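PDB 2UY1: cleavage stimulation factor 77, which probably serves as a helical-repeat scaffold in cleavage and polyadenylation of pre-mRNA 3' ends in the nucleus, and may bind mRNA. Local coordinates for residues L75-D83 and S196-Y204; V215-L223 and K231-G239. All coordinates share one frame; numbering follows the deposited sequence.

Contact 1 of 2, residues L75-D83 and S196-Y204; sequences LGQFENYWD and SRMHFIHNY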
loop_
_atom_site.group_PDB
_atom_site.type_symbol
_atom_site.label_atom_id
_atom_site.label_comp_id
_atom_site.label_asym_id
_atom_site.label_seq_id
_atom_site.Cartn_x
_atom_site.Cartn_y
_atom_site.Cartn_z
ATOM N N LEU B 75 24.847 -47.761 -15.749
ATOM C CA LEU B 75 24.067 -47.897 -14.520
ATOM C C LEU B 75 24.752 -47.361 -13.285
ATOM O O LEU B 75 24.073 -46.977 -12.352
ATOM C CB LEU B 75 23.575 -49.329 -14.282
ATOM C CG LEU B 75 22.458 -49.879 -15.190
ATOM C CD1 LEU B 75 22.267 -51.368 -14.940
ATOM C CD2 LEU B 75 21.133 -49.184 -15.037
ATOM N N GLY B 76 26.084 -47.285 -13.279
ATOM C CA GLY B 76 26.816 -46.581 -12.201
ATOM C C GLY B 76 26.310 -45.144 -12.129
ATOM O O GLY B 76 26.118 -44.592 -11.047
ATOM N N GLN B 77 26.062 -44.561 -13.305
ATOM C CA GLN B 77 25.626 -43.169 -13.426
ATOM C C GLN B 77 24.117 -42.977 -13.297
ATOM O O GLN B 77 23.681 -42.067 -12.589
ATOM C CB GLN B 77 26.078 -42.567 -14.751
ATOM C CG GLN B 77 26.143 -41.056 -14.691
ATOM C CD GLN B 77 27.522 -40.553 -14.338
ATOM O OE1 GLN B 77 28.297 -41.246 -13.673
ATOM N NE2 GLN B 77 27.863 -39.366 -14.832
ATOM N N PHE B 78 23.333 -43.837 -13.971
ATOM C CA PHE B 78 21.908 -43.649 -14.089
ATOM C C PHE B 78 21.017 -44.661 -13.357
ATOM O O PHE B 78 19.850 -44.800 -13.714
ATOM C CB PHE B 78 21.509 -43.549 -15.565
ATOM C CG PHE B 78 22.165 -42.390 -16.295
ATOM C CD1 PHE B 78 21.556 -41.121 -16.322
ATOM C CD2 PHE B 78 23.381 -42.556 -16.935
ATOM C CE1 PHE B 78 22.139 -40.053 -16.987
ATOM C CE2 PHE B 78 23.958 -41.498 -17.608
ATOM C CZ PHE B 78 23.331 -40.225 -17.609
ATOM N N GLU B 79 21.536 -45.362 -12.349
ATOM C CA GLU B 79 20.739 -46.391 -11.630
ATOM C C GLU B 79 19.553 -45.801 -10.831
ATOM O O GLU B 79 18.555 -46.481 -10.578
ATOM C CB GLU B 79 21.613 -47.259 -10.699
ATOM C CG GLU B 79 22.248 -46.497 -9.493
ATOM C CD GLU B 79 23.163 -47.359 -8.663
ATOM O OE1 GLU B 79 24.186 -46.839 -8.134
ATOM O OE2 GLU B 79 22.868 -48.570 -8.541
ATOM N N ASN B 80 19.680 -44.546 -10.417
ATOM C CA ASN B 80 18.646 -43.908 -9.586
ATOM C C ASN B 80 17.615 -43.169 -10.435
ATOM O O ASN B 80 16.669 -42.598 -9.885
ATOM C CB ASN B 80 19.311 -42.937 -8.600
ATOM C CG ASN B 80 19.841 -43.627 -7.371
ATOM O OD1 ASN B 80 19.066 -44.056 -6.521
ATOM N ND2 ASN B 80 21.162 -43.705 -7.242
ATOM N N TYR B 81 17.820 -43.185 -11.763
ATOM C CA TYR B 81 17.037 -42.410 -12.738
ATOM C C TYR B 81 15.676 -42.980 -13.059
ATOM O O TYR B 81 15.539 -44.187 -13.328
ATOM C CB TYR B 81 17.838 -42.271 -14.027
ATOM C CG TYR B 81 17.288 -41.376 -15.119
ATOM C CD1 TYR B 81 16.649 -40.157 -14.846
ATOM C CD2 TYR B 81 17.486 -41.725 -16.447
ATOM C CE1 TYR B 81 16.176 -39.351 -15.880
ATOM C CE2 TYR B 81 17.042 -40.933 -17.457
ATOM C CZ TYR B 81 16.396 -39.751 -17.180
ATOM O OH TYR B 81 15.999 -39.010 -18.257
ATOM N N TRP B 82 14.682 -42.093 -13.064
ATOM C CA TRP B 82 13.279 -42.411 -13.323
ATOM C C TRP B 82 13.004 -42.752 -14.773
ATOM O O TRP B 82 11.886 -43.019 -15.122
ATOM C CB TRP B 82 12.362 -41.233 -12.926
ATOM C CG TRP B 82 13.016 -39.853 -13.200
ATOM C CD1 TRP B 82 12.871 -39.074 -14.312
ATOM C CD2 TRP B 82 13.957 -39.167 -12.342
ATOM N NE1 TRP B 82 13.638 -37.925 -14.191
ATOM C CE2 TRP B 82 14.322 -37.962 -13.002
ATOM C CE3 TRP B 82 14.523 -39.454 -11.081
ATOM C CZ2 TRP B 82 15.230 -37.045 -12.441
ATOM C CZ3 TRP B 82 15.418 -38.550 -10.532
ATOM C CH2 TRP B 82 15.763 -37.349 -11.214
ATOM N N ASP B 83 14.005 -42.723 -15.631
ATOM C CA ASP B 83 13.783 -43.179 -16.990
ATOM C C ASP B 83 14.819 -44.220 -17.409
ATOM O O ASP B 83 15.179 -44.306 -18.579
ATOM C CB ASP B 83 13.792 -41.990 -17.944
ATOM C CG ASP B 83 12.815 -42.144 -19.092
ATOM O OD1 ASP B 83 11.834 -42.924 -18.980
ATOM O OD2 ASP B 83 13.020 -41.445 -20.101
ATOM N N SER B 196 23.883 -40.984 -2.293
ATOM C CA SER B 196 24.166 -41.396 -3.656
ATOM C C SER B 196 22.976 -41.013 -4.556
ATOM O O SER B 196 23.115 -40.387 -5.632
ATOM C CB SER B 196 24.437 -42.913 -3.637
ATOM O OG SER B 196 24.794 -43.404 -4.914
ATOM N N ARG B 197 21.785 -41.352 -4.077
ATOM C CA ARG B 197 20.569 -40.950 -4.748
ATOM C C ARG B 197 20.463 -39.431 -4.935
ATOM O O ARG B 197 19.976 -38.960 -5.960
ATOM C CB ARG B 197 19.327 -41.471 -4.024
ATOM C CG ARG B 197 17.982 -41.069 -4.757
ATOM C CD ARG B 197 16.824 -42.052 -4.504
ATOM N NE ARG B 197 15.602 -41.634 -5.176
ATOM C CZ ARG B 197 15.273 -41.962 -6.429
ATOM N NH1 ARG B 197 16.103 -42.714 -7.179
ATOM N NH2 ARG B 197 14.131 -41.515 -6.941
ATOM N N MET B 198 20.875 -38.689 -3.920
ATOM C CA MET B 198 20.727 -37.218 -3.901
ATOM C C MET B 198 21.753 -36.536 -4.833
ATOM O O MET B 198 21.469 -35.494 -5.457
ATOM C CB MET B 198 20.898 -36.691 -2.457
ATOM C CG MET B 198 19.690 -36.950 -1.498
ATOM S SD MET B 198 18.071 -36.745 -2.270
ATOM C CE MET B 198 18.118 -35.003 -2.761
ATOM N N HIS B 199 22.949 -37.115 -4.912
ATOM C CA HIS B 199 23.974 -36.631 -5.845
ATOM C C HIS B 199 23.445 -36.727 -7.266
ATOM O O HIS B 199 23.487 -35.748 -7.991
ATOM C CB HIS B 199 25.271 -37.413 -5.695
ATOM C CG HIS B 199 26.050 -37.068 -4.452
ATOM N ND1 HIS B 199 26.465 -35.788 -4.161
ATOM C CD2 HIS B 199 26.541 -37.851 -3.462
ATOM C CE1 HIS B 199 27.160 -35.789 -3.038
ATOM N NE2 HIS B 199 27.221 -37.033 -2.591
ATOM N N PHE B 200 22.882 -37.885 -7.636
ATOM C CA PHE B 200 22.359 -38.087 -8.991
ATOM C C PHE B 200 21.322 -37.033 -9.322
ATOM O O PHE B 200 21.364 -36.427 -10.398
ATOM C CB PHE B 200 21.732 -39.483 -9.193
ATOM C CG PHE B 200 20.891 -39.562 -10.413
ATOM C CD1 PHE B 200 21.474 -39.801 -11.654
ATOM C CD2 PHE B 200 19.543 -39.319 -10.352
ATOM C CE1 PHE B 200 20.702 -39.819 -12.789
ATOM C CE2 PHE B 200 18.743 -39.337 -11.502
ATOM C CZ PHE B 200 19.316 -39.599 -12.708
ATOM N N ILE B 201 20.355 -36.864 -8.414
ATOM C CA ILE B 201 19.239 -35.943 -8.641
ATOM C C ILE B 201 19.762 -34.524 -8.872
ATOM O O ILE B 201 19.385 -33.903 -9.850
ATOM C CB ILE B 201 18.149 -36.067 -7.486
ATOM C CG1 ILE B 201 17.359 -37.392 -7.654
ATOM C CG2 ILE B 201 17.243 -34.854 -7.402
ATOM C CD1 ILE B 201 16.214 -37.631 -6.635
ATOM N N HIS B 202 20.652 -34.027 -8.006
ATOM C CA HIS B 202 21.201 -32.664 -8.140
ATOM C C HIS B 202 22.064 -32.500 -9.418
ATOM O O HIS B 202 21.974 -31.489 -10.115
ATOM C CB HIS B 202 22.066 -32.286 -6.930
ATOM C CG HIS B 202 21.286 -31.956 -5.688
ATOM N ND1 HIS B 202 21.037 -32.882 -4.692
ATOM C CD2 HIS B 202 20.712 -30.796 -5.278
ATOM C CE1 HIS B 202 20.302 -32.320 -3.741
ATOM N NE2 HIS B 202 20.103 -31.052 -4.065
ATOM N N ASN B 203 22.886 -33.493 -9.732
ATOM C CA ASN B 203 23.689 -33.424 -10.968
ATOM C C ASN B 203 22.842 -33.493 -12.218
ATOM O O ASN B 203 23.066 -32.727 -13.162
ATOM C CB ASN B 203 24.723 -34.532 -11.003
ATOM C CG ASN B 203 25.924 -34.208 -10.198
ATOM O OD1 ASN B 203 26.210 -34.867 -9.194
ATOM N ND2 ASN B 203 26.637 -33.166 -10.599
ATOM N N TYR B 204 21.886 -34.422 -12.250
ATOM C CA TYR B 204 20.949 -34.503 -13.386
ATOM C C TYR B 204 20.227 -33.158 -13.520
ATOM O O TYR B 204 20.078 -32.666 -14.608
ATOM C CB TYR B 204 19.916 -35.611 -13.186
ATOM C CG TYR B 204 18.918 -35.739 -14.315
ATOM C CD1 TYR B 204 19.243 -36.503 -15.458
ATOM C CD2 TYR B 204 17.673 -35.124 -14.268
ATOM C CE1 TYR B 204 18.368 -36.639 -16.508
ATOM C CE2 TYR B 204 16.775 -35.269 -15.350
ATOM C CZ TYR B 204 17.155 -36.038 -16.466
ATOM O OH TYR B 204 16.339 -36.250 -17.566
HETATM O O HOH W 1 13.690 -42.329 -9.524
HETATM O O HOH W 2 13.971 -36.392 -16.833
#
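Phe-200 presses one face of its ring against the peptide joining Asn-80 to Tyr-81, while the rings of Tyr-81 and Trp-82 close in round its far end. With CG anti to the backbone N (chi1 165°), the Phe-200 ring reaches out from helix 193-208, and its CZ meets Tyr-81 CB at 3.3 Å. Phe-78 CD1 lies at the ring's edge, 3.9 Å from Phe-200 CE1, the two side chains crossing at about a right angle. Trp-82 stands steeply to Phe-200: the phenyl edge is aimed, off-centre, at the indole face, with Phe-200 CE2 3.6 Å from Trp-82 CZ3. The indole in turn points its own edge at the face of Tyr-204, planes at 84°, and in its plane it also meets Ile-201 CG1. Tyr-81 and Tyr-204 lie obliquely and join through a weak hydrogen bond between their OH atoms, 2.9 Å. Tyr-81, Trp-82, Phe-200 and Tyr-204 form one aromatic cluster, which fastens the type I turn from Phe-78 to Tyr-81 to a later helix of the superhelical array of paired helices expected of HAT repeats, the TPR-like units of the suppressor-of-forked family. At the other end of the contact Arg-197, extended from CG to NE, lays its guanidinium beside Asn-80. Its NH1 donates to Asn-80 O at 2.8 Å through a bent bond, in the carbonyl plane and on a lone pair; a weak but straighter bond runs from NH1 to Asn-80 OD1, 3.3 Å. A water donates to Asn-80 O and accepts from Arg-197 NH2, 2.7 Å from its oxygen, so that two donors grip the carbonyl. Glu-182 of helix 173-184 forms a salt bridge with Arg-197 NE, and probably helps to set the guanidinium.

Contact 2 of 2, residues V215-L223 and K231-G239; sequences VYFFYSEYL and KAKKVVERG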
loop_
_atom_site.group_PDB
_atom_site.type_symbol
_atom_site.label_atom_id
_atom_site.label_comp_id
_atom_site.label_asym_id
_atom_site.label_seq_id
_atom_site.Cartn_x
_atom_site.Cartn_y
_atom_site.Cartn_z
ATOM N N VAL B 215 19.835 -23.887 -9.533
ATOM C CA VAL B 215 20.226 -25.290 -9.436
ATOM C C VAL B 215 21.541 -25.448 -8.678
ATOM O O VAL B 215 21.700 -26.368 -7.874
ATOM C CB VAL B 215 20.367 -25.933 -10.828
ATOM C CG1 VAL B 215 19.004 -26.075 -11.488
ATOM C CG2 VAL B 215 21.306 -25.111 -11.699
ATOM N N TYR B 216 22.478 -24.544 -8.941
ATOM C CA TYR B 216 23.815 -24.600 -8.340
ATOM C C TYR B 216 23.701 -24.268 -6.873
ATOM O O TYR B 216 24.381 -24.881 -6.055
ATOM C CB TYR B 216 24.780 -23.638 -9.063
ATOM C CG TYR B 216 24.930 -23.984 -10.518
ATOM C CD1 TYR B 216 25.932 -24.870 -10.950
ATOM C CD2 TYR B 216 24.017 -23.495 -11.474
ATOM C CE1 TYR B 216 26.041 -25.250 -12.323
ATOM C CE2 TYR B 216 24.120 -23.864 -12.821
ATOM C CZ TYR B 216 25.126 -24.731 -13.225
ATOM O OH TYR B 216 25.252 -25.064 -14.560
ATOM N N PHE B 217 22.865 -23.292 -6.530
ATOM C CA PHE B 217 22.610 -22.984 -5.105
ATOM C C PHE B 217 21.942 -24.189 -4.386
ATOM O O PHE B 217 22.272 -24.452 -3.238
ATOM C CB PHE B 217 21.776 -21.695 -4.944
ATOM C CG PHE B 217 21.198 -21.485 -3.518
ATOM C CD1 PHE B 217 21.882 -20.721 -2.590
ATOM C CD2 PHE B 217 19.968 -22.098 -3.129
ATOM C CE1 PHE B 217 21.341 -20.504 -1.285
ATOM C CE2 PHE B 217 19.433 -21.950 -1.833
ATOM C CZ PHE B 217 20.134 -21.167 -0.887
ATOM N N PHE B 218 20.985 -24.879 -5.043
ATOM C CA PHE B 218 20.312 -26.050 -4.425
ATOM C C PHE B 218 21.321 -27.131 -3.993
ATOM O O PHE B 218 21.325 -27.591 -2.842
ATOM C CB PHE B 218 19.347 -26.770 -5.375
ATOM C CG PHE B 218 18.154 -25.969 -5.843
ATOM C CD1 PHE B 218 17.669 -24.841 -5.160
ATOM C CD2 PHE B 218 17.455 -26.421 -6.952
ATOM C CE1 PHE B 218 16.535 -24.129 -5.626
ATOM C CE2 PHE B 218 16.334 -25.734 -7.403
ATOM C CZ PHE B 218 15.887 -24.579 -6.748
ATOM N N TYR B 219 22.176 -27.528 -4.932
ATOM C CA TYR B 219 23.247 -28.520 -4.688
ATOM C C TYR B 219 24.284 -28.030 -3.708
ATOM O O TYR B 219 24.704 -28.776 -2.806
ATOM C CB TYR B 219 23.919 -28.925 -6.014
ATOM C CG TYR B 219 24.690 -30.246 -5.977
ATOM C CD1 TYR B 219 24.389 -31.223 -5.037
ATOM C CD2 TYR B 219 25.635 -30.554 -6.950
ATOM C CE1 TYR B 219 25.033 -32.449 -5.029
ATOM C CE2 TYR B 219 26.335 -31.763 -6.932
ATOM C CZ TYR B 219 26.031 -32.701 -5.998
ATOM O OH TYR B 219 26.720 -33.902 -5.982
ATOM N N SER B 220 24.739 -26.794 -3.870
ATOM C CA SER B 220 25.698 -26.231 -2.922
ATOM C C SER B 220 25.174 -26.383 -1.478
ATOM O O SER B 220 25.905 -26.819 -0.569
ATOM C CB SER B 220 25.938 -24.748 -3.265
ATOM O OG SER B 220 26.718 -24.101 -2.248
ATOM N N GLU B 221 23.895 -26.016 -1.293
ATOM C CA GLU B 221 23.250 -26.045 0.027
ATOM C C GLU B 221 23.132 -27.468 0.520
ATOM O O GLU B 221 23.486 -27.736 1.640
ATOM C CB GLU B 221 21.889 -25.377 0.030
ATOM C CG GLU B 221 21.925 -23.827 0.068
ATOM C CD GLU B 221 22.608 -23.223 1.291
ATOM O OE1 GLU B 221 22.033 -23.259 2.408
ATOM O OE2 GLU B 221 23.704 -22.646 1.133
ATOM N N TYR B 222 22.705 -28.379 -0.350
ATOM C CA TYR B 222 22.681 -29.799 -0.010
ATOM C C TYR B 222 24.059 -30.274 0.445
ATOM O O TYR B 222 24.198 -30.926 1.481
ATOM C CB TYR B 222 22.188 -30.639 -1.179
ATOM C CG TYR B 222 22.404 -32.098 -0.903
ATOM C CD1 TYR B 222 21.601 -32.773 0.024
ATOM C CD2 TYR B 222 23.429 -32.805 -1.536
ATOM C CE1 TYR B 222 21.796 -34.140 0.299
ATOM C CE2 TYR B 222 23.626 -34.164 -1.270
ATOM C CZ TYR B 222 22.815 -34.821 -0.351
ATOM O OH TYR B 222 23.020 -36.158 -0.071
ATOM N N LEU B 223 25.077 -29.921 -0.328
ATOM C CA LEU B 223 26.441 -30.375 -0.078
ATOM C C LEU B 223 26.975 -29.828 1.226
ATOM O O LEU B 223 27.690 -30.540 1.929
ATOM C CB LEU B 223 27.363 -29.936 -1.206
ATOM C CG LEU B 223 27.332 -30.870 -2.416
ATOM C CD1 LEU B 223 28.190 -30.233 -3.503
ATOM C CD2 LEU B 223 27.761 -32.333 -2.115
ATOM N N LYS B 231 33.297 -29.473 -1.951
ATOM C CA LYS B 231 32.580 -29.855 -3.185
ATOM C C LYS B 231 31.556 -28.782 -3.559
ATOM O O LYS B 231 31.409 -28.456 -4.726
ATOM C CB LYS B 231 31.943 -31.260 -3.074
ATOM C CG LYS B 231 31.409 -31.844 -4.403
ATOM C CD LYS B 231 31.062 -33.364 -4.322
ATOM C CE LYS B 231 30.048 -33.797 -5.410
ATOM N NZ LYS B 231 30.109 -33.037 -6.769
ATOM N N ALA B 232 30.889 -28.190 -2.566
ATOM C CA ALA B 232 29.921 -27.107 -2.839
ATOM C C ALA B 232 30.563 -25.914 -3.563
ATOM O O ALA B 232 29.957 -25.343 -4.488
ATOM C CB ALA B 232 29.253 -26.637 -1.538
ATOM N N LYS B 233 31.778 -25.533 -3.132
ATOM C CA LYS B 233 32.475 -24.337 -3.666
ATOM C C LYS B 233 32.800 -24.522 -5.118
ATOM O O LYS B 233 32.752 -23.592 -5.907
ATOM C CB LYS B 233 33.783 -24.068 -2.897
ATOM C CG LYS B 233 34.537 -22.762 -3.319
ATOM C CD LYS B 233 35.499 -22.312 -2.208
ATOM C CE LYS B 233 36.243 -21.016 -2.508
ATOM N NZ LYS B 233 36.812 -20.326 -1.248
ATOM N N LYS B 234 33.128 -25.756 -5.471
ATOM C CA LYS B 234 33.441 -26.097 -6.831
ATOM C C LYS B 234 32.198 -26.037 -7.705
ATOM O O LYS B 234 32.273 -25.545 -8.837
ATOM C CB LYS B 234 34.166 -27.462 -6.903
ATOM C CG LYS B 234 35.681 -27.343 -6.608
ATOM C CD LYS B 234 36.145 -27.981 -5.286
ATOM C CE LYS B 234 37.631 -28.448 -5.363
ATOM N NZ LYS B 234 38.284 -28.656 -3.992
ATOM N N VAL B 235 31.061 -26.511 -7.169
ATOM C CA VAL B 235 29.729 -26.450 -7.874
ATOM C C VAL B 235 29.325 -24.977 -8.173
ATOM O O VAL B 235 28.759 -24.691 -9.222
ATOM C CB VAL B 235 28.578 -27.149 -7.056
ATOM C CG1 VAL B 235 27.207 -26.965 -7.729
ATOM C CG2 VAL B 235 28.840 -28.635 -6.867
ATOM N N VAL B 236 29.632 -24.071 -7.241
ATOM C CA VAL B 236 29.307 -22.643 -7.383
ATOM C C VAL B 236 30.177 -21.974 -8.427
ATOM O O VAL B 236 29.662 -21.215 -9.271
ATOM C CB VAL B 236 29.408 -21.841 -6.081
ATOM C CG1 VAL B 236 29.072 -20.372 -6.350
ATOM C CG2 VAL B 236 28.463 -22.398 -5.025
ATOM N N GLU B 237 31.491 -22.239 -8.353
ATOM C CA GLU B 237 32.464 -21.772 -9.372
ATOM C C GLU B 237 31.994 -22.226 -10.740
ATOM O O GLU B 237 31.962 -21.470 -11.694
ATOM C CB GLU B 237 33.844 -22.348 -9.068
ATOM C CG GLU B 237 34.529 -21.603 -7.956
ATOM C CD GLU B 237 35.650 -22.334 -7.259
ATOM O OE1 GLU B 237 36.104 -23.394 -7.752
ATOM O OE2 GLU B 237 36.110 -21.817 -6.204
ATOM N N ARG B 238 31.559 -23.472 -10.821
ATOM C CA ARG B 238 31.065 -23.976 -12.069
ATOM C C ARG B 238 29.807 -23.246 -12.459
ATOM O O ARG B 238 29.670 -22.854 -13.608
ATOM C CB ARG B 238 30.806 -25.461 -11.917
ATOM C CG ARG B 238 30.208 -26.096 -13.103
ATOM C CD ARG B 238 30.360 -27.569 -12.908
ATOM N NE ARG B 238 29.169 -28.234 -13.409
ATOM C CZ ARG B 238 28.670 -29.355 -12.902
ATOM N NH1 ARG B 238 29.266 -29.964 -11.868
ATOM N NH2 ARG B 238 27.568 -29.858 -13.440
ATOM N N GLY B 239 28.874 -23.041 -11.501
ATOM C CA GLY B 239 27.670 -22.329 -11.792
ATOM C C GLY B 239 27.942 -20.927 -12.282
ATOM O O GLY B 239 27.254 -20.425 -13.151
#
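Tyr-219 leans from helix 215-223 toward Val-235 and Lys-231 of the antiparallel helix 231-239. Its CB lies 4.2 Å from Val-235 CG1; from there a chi1 of -160°, which sets CG opposite the backbone nitrogen, sends the ring toward Lys-231. Tyr-219 CD2 packs on Val-235 CG2 at 3.7 Å, the two side chains meeting at about a right angle. Farther out, Tyr-219 CE2 comes 4.0 Å from Lys-231 NZ, and Tyr-219 OH touches Lys-231 CE at 3.4 Å; the hydroxyl probably hydrogen-bonds to His-199 ND1. Leu-223 CD1 sits over the centre of the tyrosine face and also reaches Val-235 CG2, 3.8 Å away, so a leucine, a valine and an aromatic ring interlock. The axes of helix segments 215-223 and 231-239 approach to 8.4 Å, their directions 173° apart. Ala-232 and Ser-220, both small, are consistent with this closeness, Ala-232 CB resting 3.5 Å from Ser-220 O. Gly-239 lies beside Tyr-216, whose hydroxyl hydrogen-bonds to Phe-210 O. A close antiparallel helix pair of this kind is consistent with the HAT/TPR-like fold of the family. Helix 193-208 packs against it through Asn-203, which touches Tyr-219; helix 247-255 meets Val-236, its Tyr-251 bonding Ser-220 OG, and helix 434-446 lies against Phe-217 and Phe-218.

In the fold
Contact 1 and contact 2 follow one another along the chain, their centres about 17 Å apart, and helices 193-208 and 213-225, consecutive in sequence, bring them into direct touch. Tyr-219 of contact 2 is the shared piece: its OH lies 2.6 Å from His-199 ND1, a probable hydrogen bond, and its CD1 packs on His-202 CB. Alongside, the Tyr-222 ring stacks on that of His-202, and its OH approaches Met-198 CB. On helix 193-208, Phe-200 and Tyr-204 face 75-83 while His-199 and His-202 face Tyr-219. The centre of contact 1 lies about 24 Å from that of the chain, the centre of contact 2 about 11 Å.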